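Local coordinates for protein putative cell surface hydrolase (Lactobacillus plantarum, PDB 3LP5) that is of unconfirmed function but has an alpha/beta hydrolase fold and probably catalyses hydrolysis at the bacterial cell surface, at residues I128-T133 and T167-A172; P6-P11 and L110-F115; T160-S165 and Y193-Q198. One frame throughout, in Å; residues are numbered along the deposited sequence.

The three contacts illustrate how an alpha/beta hydrolase fold changes its bonding with the elements that meet. Contact 1 joins two parallel strands of the central sheet through backbone hydrogen bonds, whereas contact 2, the most central, is a strand-to-helix packing carried by apolar side chains and an indole. Contact 3 lies farther out, partly buried, where a loop meets the end of helix 191-195 and the turn after it without a hydrogen bond between them. Contacts 1 and 2 serve the same sheet and touch where Leu131 reaches Trp112. Contact 3 rests on both: Phe195 packs against Val168 and Leu131 of contact 1 and against Thr113 of contact 2, while Pro163 meets Ile128.

Contact 1: I128-T133 and T167-A172; sequences IDRLMT and TVYSIA
Leu131 and Val168 pair across two parallel strands, Leu131 CD2 meeting Val168 CG1, and the backbone around them is closely bonded. Leu131 N donates to Thr167 O at 2.9 Å and Leu131 O accepts from Tyr169 N at 2.8 Å, both bonds nearly straight. Likewise Thr133 N binds Tyr169 O and Ile171 N binds Thr133 O. On the Met132 and Tyr169 face the packing is close: Met132 CG is anti to the backbone N (chi1 168°), and the chain runs on extended to SD, 3.7 Å from Ile171 CD1; a bend at chi3 then turns CE to 3.8 Å from Tyr169 CB. On the other face, a water bridges Thr133 OG1, at 2.9 Å, and Ser170 OG and donates to Ile171 O; Thr133 OG1 also bonds to Tyr138 OH. The N-terminal end is looser and partly exposed: the bond from Thr167 N to Asp129 O stretches to 3.3 Å, the donor tilted 30° from the carbonyl plane. Arg130 runs alongside Thr167, brings CD to the edge of the Tyr169 ring, and sends NE to Leu231 O. Strands 127-134 and 167-172, linked through helix 150-157, form a beta-alpha-beta unit of the alpha/beta hydrolase sheet.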
loop_
_atom_site.group_PDB
_atom_site.type_symbol
_atom_site.label_atom_id
_atom_site.label_comp_id
_atom_site.label_asym_id
_atom_site.label_seq_id
_atom_site.Cartn_x
_atom_site.Cartn_y
_atom_site.Cartn_z
ATOM N N ILE A 128 -11.985 -5.785 -0.580
ATOM C CA ILE A 128 -10.920 -5.051 -1.254
ATOM C C ILE A 128 -10.917 -5.501 -2.706
ATOM O O ILE A 128 -11.117 -6.657 -2.970
ATOM C CB ILE A 128 -9.573 -5.260 -0.574
ATOM C CG1 ILE A 128 -8.481 -4.378 -1.214
ATOM C CG2 ILE A 128 -9.202 -6.759 -0.515
ATOM C CD1 ILE A 128 -7.217 -4.560 -0.584
ATOM N N ASP A 129 -10.752 -4.573 -3.632
ATOM C CA ASP A 129 -10.732 -4.902 -5.064
ATOM C C ASP A 129 -9.296 -4.982 -5.577
ATOM O O ASP A 129 -8.925 -5.899 -6.359
ATOM C CB ASP A 129 -11.459 -3.817 -5.893
ATOM C CG ASP A 129 -12.984 -3.831 -5.713
ATOM O OD1 ASP A 129 -13.523 -4.758 -5.047
ATOM O OD2 ASP A 129 -13.670 -2.913 -6.251
ATOM N N ARG A 130 -8.497 -3.996 -5.176
ATOM C CA ARG A 130 -7.114 -3.866 -5.648
ATOM C C ARG A 130 -6.184 -3.385 -4.522
ATOM O O ARG A 130 -6.598 -2.569 -3.710
ATOM C CB ARG A 130 -7.040 -2.900 -6.817
ATOM C CG ARG A 130 -7.803 -3.438 -8.034
ATOM C CD ARG A 130 -7.457 -2.684 -9.351
ATOM N NE ARG A 130 -8.013 -1.342 -9.236
ATOM C CZ ARG A 130 -9.175 -0.972 -9.771
ATOM N NH1 ARG A 130 -9.882 -1.853 -10.444
ATOM N NH2 ARG A 130 -9.619 0.270 -9.615
ATOM N N LEU A 131 -4.989 -3.975 -4.465
ATOM C CA LEU A 131 -3.848 -3.599 -3.599
ATOM C C LEU A 131 -2.587 -3.260 -4.406
ATOM O O LEU A 131 -2.142 -4.038 -5.258
ATOM C CB LEU A 131 -3.521 -4.747 -2.615
ATOM C CG LEU A 131 -2.262 -4.537 -1.735
ATOM C CD1 LEU A 131 -2.399 -3.298 -0.779
ATOM C CD2 LEU A 131 -1.998 -5.889 -1.027
ATOM N N MET A 132 -2.030 -2.090 -4.197
ATOM C CA MET A 132 -0.682 -1.795 -4.725
ATOM C C MET A 132 0.262 -1.563 -3.536
ATOM O O MET A 132 -0.052 -0.811 -2.583
ATOM C CB MET A 132 -0.699 -0.596 -5.699
ATOM C CG MET A 132 0.685 0.036 -6.120
ATOM S SD MET A 132 0.511 1.358 -7.404
ATOM C CE MET A 132 0.183 0.325 -8.800
ATOM N N THR A 133 1.427 -2.189 -3.608
ATOM C CA THR A 133 2.459 -1.949 -2.618
ATOM C C THR A 133 3.682 -1.356 -3.290
ATOM O O THR A 133 3.954 -1.650 -4.490
ATOM C CB THR A 133 2.810 -3.220 -1.789
ATOM O OG1 THR A 133 3.487 -4.169 -2.597
ATOM C CG2 THR A 133 1.507 -3.883 -1.206
ATOM N N THR A 167 -6.678 -8.238 -6.679
ATOM C CA THR A 167 -5.664 -7.963 -7.687
ATOM C C THR A 167 -4.568 -7.180 -7.008
ATOM O O THR A 167 -4.851 -6.137 -6.396
ATOM C CB THR A 167 -6.257 -7.136 -8.892
ATOM O OG1 THR A 167 -7.036 -8.017 -9.692
ATOM C CG2 THR A 167 -5.195 -6.689 -9.813
ATOM N N VAL A 168 -3.330 -7.687 -7.097
ATOM C CA VAL A 168 -2.205 -7.105 -6.434
ATOM C C VAL A 168 -1.114 -6.654 -7.392
ATOM O O VAL A 168 -0.650 -7.454 -8.257
ATOM C CB VAL A 168 -1.574 -8.042 -5.376
ATOM C CG1 VAL A 168 -0.386 -7.331 -4.666
ATOM C CG2 VAL A 168 -2.671 -8.519 -4.352
ATOM N N TYR A 169 -0.707 -5.380 -7.219
ATOM C CA TYR A 169 0.513 -4.804 -7.890
ATOM C C TYR A 169 1.619 -4.511 -6.881
ATOM O O TYR A 169 1.375 -3.854 -5.840
ATOM C CB TYR A 169 0.162 -3.519 -8.626
ATOM C CG TYR A 169 -0.959 -3.707 -9.612
ATOM C CD1 TYR A 169 -0.670 -4.034 -10.959
ATOM C CD2 TYR A 169 -2.288 -3.551 -9.225
ATOM C CE1 TYR A 169 -1.680 -4.232 -11.896
ATOM C CE2 TYR A 169 -3.332 -3.732 -10.174
ATOM C CZ TYR A 169 -3.000 -4.067 -11.489
ATOM O OH TYR A 169 -3.968 -4.285 -12.404
ATOM N N SER A 170 2.803 -5.056 -7.132
ATOM C CA SER A 170 3.934 -4.822 -6.270
ATOM C C SER A 170 5.037 -4.100 -7.086
ATOM O O SER A 170 5.606 -4.686 -8.000
ATOM C CB SER A 170 4.456 -6.140 -5.699
ATOM O OG SER A 170 5.660 -5.922 -4.910
ATOM N N ILE A 171 5.282 -2.825 -6.769
ATOM C CA ILE A 171 6.382 -2.035 -7.375
ATOM C C ILE A 171 7.636 -2.265 -6.558
ATOM O O ILE A 171 7.587 -2.205 -5.323
ATOM C CB ILE A 171 6.044 -0.551 -7.365
ATOM C CG1 ILE A 171 4.820 -0.286 -8.303
ATOM C CG2 ILE A 171 7.292 0.351 -7.680
ATOM C CD1 ILE A 171 4.122 1.076 -8.060
ATOM N N ALA A 172 8.747 -2.556 -7.253
ATOM C CA ALA A 172 10.079 -2.653 -6.656
ATOM C C ALA A 172 11.118 -1.919 -7.512
ATOM O O ALA A 172 10.963 -1.756 -8.742
ATOM C CB ALA A 172 10.470 -4.124 -6.524
HETATM O O HOH W 1 6.320 -3.864 -3.182
#

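Contact 2: P6-P11 and L110-F115; sequences PVIMVP and LIWTLF
Ile8 and Val10 of strand 7-10 receive the indole of Trp112, carried by helix 107-118, in the strand-against-helix packing of an alpha/beta hydrolase core. This helix follows a Gly104-Ser106-Gly108 pattern resembling a nucleophile elbow, a role that remains unconfirmed here. Trp112 CB leaves the helix toward the strand and packs on Leu131 CD1 of strand 127-134. A chi1 of -93° sets CG, and from there the indole extends to the strand: CD1 lies 3.9 Å from Val10 CG2, and NE1 comes to 3.3 Å from that methyl while making a weak hydrogen bond to Leu103 O. CE2 also meets Val10 CG2, at 3.6 Å. Farther round, CZ2 comes within 3.5 Å of Ile8 O, and CH2 touches Ile8 CB and CG2. The Ile8 and Trp112 side chains cross at about a right angle. An alanine in place of Trp112 would probably open a gap beside Ile8 and Val10 and leave Leu103 O without its weak donor. Next to the indole, Ile111 CD1 makes a lighter contact with Val10 CG1 at 4.3 Å. At the benzene end of the indole, Ile8 CG2 lies at the ring edge, near its plane, 3.4 Å from CZ2.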
loop_
_atom_site.group_PDB
_atom_site.type_symbol
_atom_site.label_atom_id
_atom_site.label_comp_id
_atom_site.label_asym_id
_atom_site.label_seq_id
_atom_site.Cartn_x
_atom_site.Cartn_y
_atom_site.Cartn_z
ATOM N N PRO A 6 -13.412 4.130 -1.399
ATOM C CA PRO A 6 -12.308 5.009 -1.053
ATOM C C PRO A 6 -10.987 4.350 -1.470
ATOM O O PRO A 6 -10.973 3.154 -1.697
ATOM C CB PRO A 6 -12.431 5.142 0.445
ATOM C CG PRO A 6 -13.081 3.830 0.894
ATOM C CD PRO A 6 -13.961 3.398 -0.246
ATOM N N VAL A 7 -9.947 5.146 -1.713
ATOM C CA VAL A 7 -8.621 4.591 -1.884
ATOM C C VAL A 7 -7.899 4.810 -0.518
ATOM O O VAL A 7 -7.592 5.969 -0.144
ATOM C CB VAL A 7 -7.855 5.323 -2.956
ATOM C CG1 VAL A 7 -6.477 4.664 -3.181
ATOM C CG2 VAL A 7 -8.647 5.364 -4.221
ATOM N N ILE A 8 -7.656 3.737 0.232
ATOM C CA ILE A 8 -7.041 3.845 1.578
ATOM C C ILE A 8 -5.514 3.663 1.537
ATOM O O ILE A 8 -5.051 2.681 1.018
ATOM C CB ILE A 8 -7.716 2.861 2.570
ATOM C CG1 ILE A 8 -9.245 3.081 2.510
ATOM C CG2 ILE A 8 -7.178 3.092 3.999
ATOM C CD1 ILE A 8 -10.171 2.023 3.258
ATOM N N MET A 9 -4.749 4.671 1.988
ATOM C CA MET A 9 -3.298 4.712 1.769
ATOM C C MET A 9 -2.588 4.692 3.109
ATOM O O MET A 9 -2.951 5.446 4.037
ATOM C CB MET A 9 -2.878 5.974 0.992
ATOM C CG MET A 9 -3.756 6.267 -0.357
ATOM S SD MET A 9 -3.390 7.922 -1.089
ATOM C CE MET A 9 -4.714 8.815 -0.300
ATOM N N VAL A 10 -1.564 3.850 3.216
ATOM C CA VAL A 10 -0.852 3.629 4.479
ATOM C C VAL A 10 0.616 3.754 4.198
ATOM O O VAL A 10 1.181 3.022 3.361
ATOM C CB VAL A 10 -1.084 2.191 5.065
ATOM C CG1 VAL A 10 -0.265 2.003 6.370
ATOM C CG2 VAL A 10 -2.587 1.971 5.366
ATOM N N PRO A 11 1.245 4.707 4.860
ATOM C CA PRO A 11 2.625 4.978 4.565
ATOM C C PRO A 11 3.547 4.141 5.480
ATOM O O PRO A 11 3.071 3.291 6.201
ATOM C CB PRO A 11 2.728 6.488 4.845
ATOM C CG PRO A 11 1.848 6.660 6.120
ATOM C CD PRO A 11 0.668 5.662 5.829
ATOM N N LEU A 110 3.338 -4.071 4.040
ATOM C CA LEU A 110 3.310 -5.156 5.026
ATOM C C LEU A 110 2.159 -5.020 6.025
ATOM O O LEU A 110 1.453 -6.029 6.396
ATOM C CB LEU A 110 4.643 -5.184 5.843
ATOM C CG LEU A 110 5.958 -4.994 5.088
ATOM C CD1 LEU A 110 7.178 -5.358 6.002
ATOM C CD2 LEU A 110 5.931 -5.863 3.834
ATOM N N ILE A 111 1.993 -3.808 6.526
ATOM C CA ILE A 111 0.815 -3.515 7.390
ATOM C C ILE A 111 -0.504 -3.904 6.706
ATOM O O ILE A 111 -1.314 -4.683 7.279
ATOM C CB ILE A 111 0.817 -2.083 7.856
ATOM C CG1 ILE A 111 2.103 -1.809 8.620
ATOM C CG2 ILE A 111 -0.485 -1.792 8.734
ATOM C CD1 ILE A 111 2.502 -0.268 8.753
ATOM N N TRP A 112 -0.699 -3.444 5.463
ATOM C CA TRP A 112 -1.888 -3.842 4.680
ATOM C C TRP A 112 -1.945 -5.347 4.552
ATOM O O TRP A 112 -3.009 -5.932 4.737
ATOM C CB TRP A 112 -1.933 -3.270 3.219
ATOM C CG TRP A 112 -2.652 -2.041 3.090
ATOM C CD1 TRP A 112 -2.126 -0.801 2.712
ATOM C CD2 TRP A 112 -4.035 -1.806 3.421
ATOM N NE1 TRP A 112 -3.127 0.150 2.727
ATOM C CE2 TRP A 112 -4.286 -0.425 3.202
ATOM C CE3 TRP A 112 -5.100 -2.639 3.835
ATOM C CZ2 TRP A 112 -5.563 0.153 3.395
ATOM C CZ3 TRP A 112 -6.378 -2.054 4.048
ATOM C CH2 TRP A 112 -6.586 -0.673 3.826
ATOM N N THR A 113 -0.804 -5.991 4.266
ATOM C CA THR A 113 -0.914 -7.431 3.997
ATOM C C THR A 113 -1.397 -8.209 5.209
ATOM O O THR A 113 -2.153 -9.174 5.102
ATOM C CB THR A 113 0.467 -8.049 3.526
ATOM O OG1 THR A 113 0.888 -7.383 2.326
ATOM C CG2 THR A 113 0.314 -9.505 3.202
ATOM N N LEU A 114 -0.825 -7.882 6.359
ATOM C CA LEU A 114 -1.116 -8.585 7.568
ATOM C C LEU A 114 -2.617 -8.308 7.919
ATOM O O LEU A 114 -3.361 -9.217 8.275
ATOM C CB LEU A 114 -0.119 -8.136 8.670
ATOM C CG LEU A 114 -0.187 -8.937 9.967
ATOM C CD1 LEU A 114 0.091 -10.415 9.726
ATOM C CD2 LEU A 114 0.791 -8.356 11.029
ATOM N N PHE A 115 -3.044 -7.056 7.812
ATOM C CA PHE A 115 -4.457 -6.709 8.032
ATOM C C PHE A 115 -5.359 -7.562 7.111
ATOM O O PHE A 115 -6.366 -8.106 7.588
ATOM C CB PHE A 115 -4.682 -5.228 7.763
ATOM C CG PHE A 115 -6.132 -4.851 7.631
ATOM C CD1 PHE A 115 -6.899 -4.603 8.761
ATOM C CD2 PHE A 115 -6.733 -4.798 6.386
ATOM C CE1 PHE A 115 -8.263 -4.290 8.652
ATOM C CE2 PHE A 115 -8.115 -4.530 6.272
ATOM C CZ PHE A 115 -8.850 -4.269 7.401
#

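Contact 3: T160-S165 and Y193-Q198; sequences TGLPES and YIFQDQ
The ring of Phe195 has Ile194 CG2 over the centre of one face, 4.1 Å above its plane, while Leu162 approaches obliquely from the facing loop. Phe195 CZ also meets Thr113 OG1 and Leu131 CD2, and Phe195 CD1 meets Val168 CG2. Leu162 CD1 lies 3.7 Å from Phe195 CD1 and almost as near CE1, which Leu162 CD2 also reaches at 4.1 Å. The leucine and phenylalanine side chains cross at about a right angle. Leu162 CG is anti to its own carbonyl carbon (chi1 -71°), and the branch beyond it puts CD1 where Ile194 CG2 also touches it, at 3.9 Å. One methyl thus meets two successive residues at the end of helix 191-195. The other flat group, the carboxamide of Gln198, lies nearer the surface. Its OE1 comes to 3.5 Å from Thr160 CA and 3.8 Å from Thr160 CG2, with NE2 near the same methyl.

In the alpha/beta hydrolase fold, the contact joins the loop between helix 150-157 and strand 167-172 to the turn between helix 191-195 and strand 201-206. On the buried side Leu162 also packs on Leu116 and Glu117 of helix 107-118.

The turn carrying Gln198 is held by its N, which donates to Phe195 O. Gln198 CG is anti to the carbonyl carbon (chi1 -68°), and the chain bends at chi2 before the amide runs alongside Thr160, pointing the same way. Gln198 CB lies 4.1 Å from Leu162 CD1. At the exposed margin Glu164 contributes backbone contact, its CA lying 3.9 Å from Gln198 O.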
loop_
_atom_site.group_PDB
_atom_site.type_symbol
_atom_site.label_atom_id
_atom_site.label_comp_id
_atom_site.label_asym_id
_atom_site.label_seq_id
_atom_site.Cartn_x
_atom_site.Cartn_y
_atom_site.Cartn_z
ATOM N N THR A 160 -3.007 -17.706 3.324
ATOM C CA THR A 160 -4.283 -18.264 2.890
ATOM C C THR A 160 -5.509 -17.455 3.379
ATOM O O THR A 160 -6.609 -17.605 2.842
ATOM C CB THR A 160 -4.478 -19.736 3.237
ATOM O OG1 THR A 160 -4.464 -19.895 4.658
ATOM C CG2 THR A 160 -3.368 -20.570 2.618
ATOM N N GLY A 161 -5.316 -16.576 4.361
ATOM C CA GLY A 161 -6.390 -15.675 4.721
ATOM C C GLY A 161 -6.639 -14.573 3.677
ATOM O O GLY A 161 -7.640 -13.892 3.779
ATOM N N LEU A 162 -5.745 -14.385 2.684
ATOM C CA LEU A 162 -5.949 -13.316 1.684
ATOM C C LEU A 162 -7.240 -13.546 0.913
ATOM O O LEU A 162 -7.652 -14.687 0.739
ATOM C CB LEU A 162 -4.762 -13.190 0.694
ATOM C CG LEU A 162 -3.473 -12.613 1.335
ATOM C CD1 LEU A 162 -2.229 -12.996 0.508
ATOM C CD2 LEU A 162 -3.550 -11.071 1.616
ATOM N N PRO A 163 -7.903 -12.469 0.492
ATOM C CA PRO A 163 -9.093 -12.638 -0.362
ATOM C C PRO A 163 -8.751 -13.126 -1.760
ATOM O O PRO A 163 -7.896 -12.545 -2.417
ATOM C CB PRO A 163 -9.706 -11.232 -0.425
ATOM C CG PRO A 163 -8.717 -10.343 0.106
ATOM C CD PRO A 163 -7.803 -11.095 1.020
ATOM N N GLU A 164 -9.438 -14.175 -2.218
ATOM C CA GLU A 164 -9.123 -14.772 -3.503
ATOM C C GLU A 164 -9.474 -13.869 -4.702
ATOM O O GLU A 164 -8.887 -14.009 -5.754
ATOM C CB GLU A 164 -9.745 -16.181 -3.672
ATOM C CG GLU A 164 -9.308 -17.216 -2.602
ATOM C CD GLU A 164 -9.767 -18.664 -2.900
ATOM O OE1 GLU A 164 -10.912 -18.850 -3.368
ATOM O OE2 GLU A 164 -8.989 -19.625 -2.671
ATOM N N SER A 165 -10.423 -12.960 -4.594
ATOM C CA SER A 165 -10.746 -12.178 -5.787
ATOM C C SER A 165 -9.876 -10.875 -5.938
ATOM O O SER A 165 -10.042 -10.152 -6.924
ATOM C CB SER A 165 -12.234 -11.833 -5.800
ATOM O OG SER A 165 -12.415 -10.883 -4.749
ATOM N N TYR A 193 6.038 -14.880 -2.989
ATOM C CA TYR A 193 5.711 -16.105 -2.228
ATOM C C TYR A 193 4.434 -16.002 -1.408
ATOM O O TYR A 193 3.768 -17.012 -1.157
ATOM C CB TYR A 193 6.880 -16.536 -1.284
ATOM C CG TYR A 193 8.207 -16.586 -1.982
ATOM C CD1 TYR A 193 8.378 -17.364 -3.123
ATOM C CD2 TYR A 193 9.275 -15.814 -1.530
ATOM C CE1 TYR A 193 9.582 -17.389 -3.795
ATOM C CE2 TYR A 193 10.495 -15.852 -2.178
ATOM C CZ TYR A 193 10.634 -16.636 -3.317
ATOM O OH TYR A 193 11.835 -16.667 -3.995
ATOM N N ILE A 194 4.108 -14.804 -0.991
ATOM C CA ILE A 194 2.877 -14.522 -0.277
ATOM C C ILE A 194 1.699 -14.516 -1.262
ATOM O O ILE A 194 0.683 -15.172 -1.052
ATOM C CB ILE A 194 2.996 -13.205 0.463
ATOM C CG1 ILE A 194 3.961 -13.384 1.648
ATOM C CG2 ILE A 194 1.632 -12.814 1.130
ATOM C CD1 ILE A 194 4.752 -12.118 1.979
ATOM N N PHE A 195 1.853 -13.841 -2.379
ATOM C CA PHE A 195 0.697 -13.516 -3.222
ATOM C C PHE A 195 0.395 -14.511 -4.342
ATOM O O PHE A 195 -0.776 -14.741 -4.589
ATOM C CB PHE A 195 0.826 -12.105 -3.776
ATOM C CG PHE A 195 0.717 -11.051 -2.704
ATOM C CD1 PHE A 195 -0.471 -10.873 -2.008
ATOM C CD2 PHE A 195 1.795 -10.255 -2.380
ATOM C CE1 PHE A 195 -0.582 -9.889 -1.009
ATOM C CE2 PHE A 195 1.684 -9.270 -1.387
ATOM C CZ PHE A 195 0.481 -9.098 -0.714
ATOM N N GLN A 196 1.406 -15.124 -4.985
ATOM C CA GLN A 196 1.137 -15.841 -6.224
ATOM C C GLN A 196 0.273 -17.063 -5.840
ATOM O O GLN A 196 0.537 -17.773 -4.850
ATOM C CB GLN A 196 2.423 -16.344 -6.954
ATOM C CG GLN A 196 3.355 -15.264 -7.487
ATOM C CD GLN A 196 4.633 -15.817 -8.242
ATOM O OE1 GLN A 196 5.503 -16.660 -7.711
ATOM N NE2 GLN A 196 4.759 -15.331 -9.465
ATOM N N ASP A 197 -0.762 -17.299 -6.620
ATOM C CA ASP A 197 -1.714 -18.393 -6.282
ATOM C C ASP A 197 -2.504 -18.258 -4.963
ATOM O O ASP A 197 -3.196 -19.189 -4.576
ATOM C CB ASP A 197 -1.062 -19.765 -6.422
ATOM C CG ASP A 197 -0.976 -20.214 -7.924
ATOM O OD1 ASP A 197 -0.896 -19.351 -8.822
ATOM O OD2 ASP A 197 -1.028 -21.429 -8.223
ATOM N N GLN A 198 -2.410 -17.119 -4.299
ATOM C CA GLN A 198 -3.324 -16.808 -3.195
ATOM C C GLN A 198 -4.325 -15.764 -3.601
ATOM O O GLN A 198 -5.328 -15.638 -2.917
ATOM C CB GLN A 198 -2.615 -16.320 -1.911
ATOM C CG GLN A 198 -1.813 -17.384 -1.239
ATOM C CD GLN A 198 -2.634 -18.692 -0.947
ATOM O OE1 GLN A 198 -3.806 -18.652 -0.581
ATOM N NE2 GLN A 198 -1.988 -19.834 -1.123
#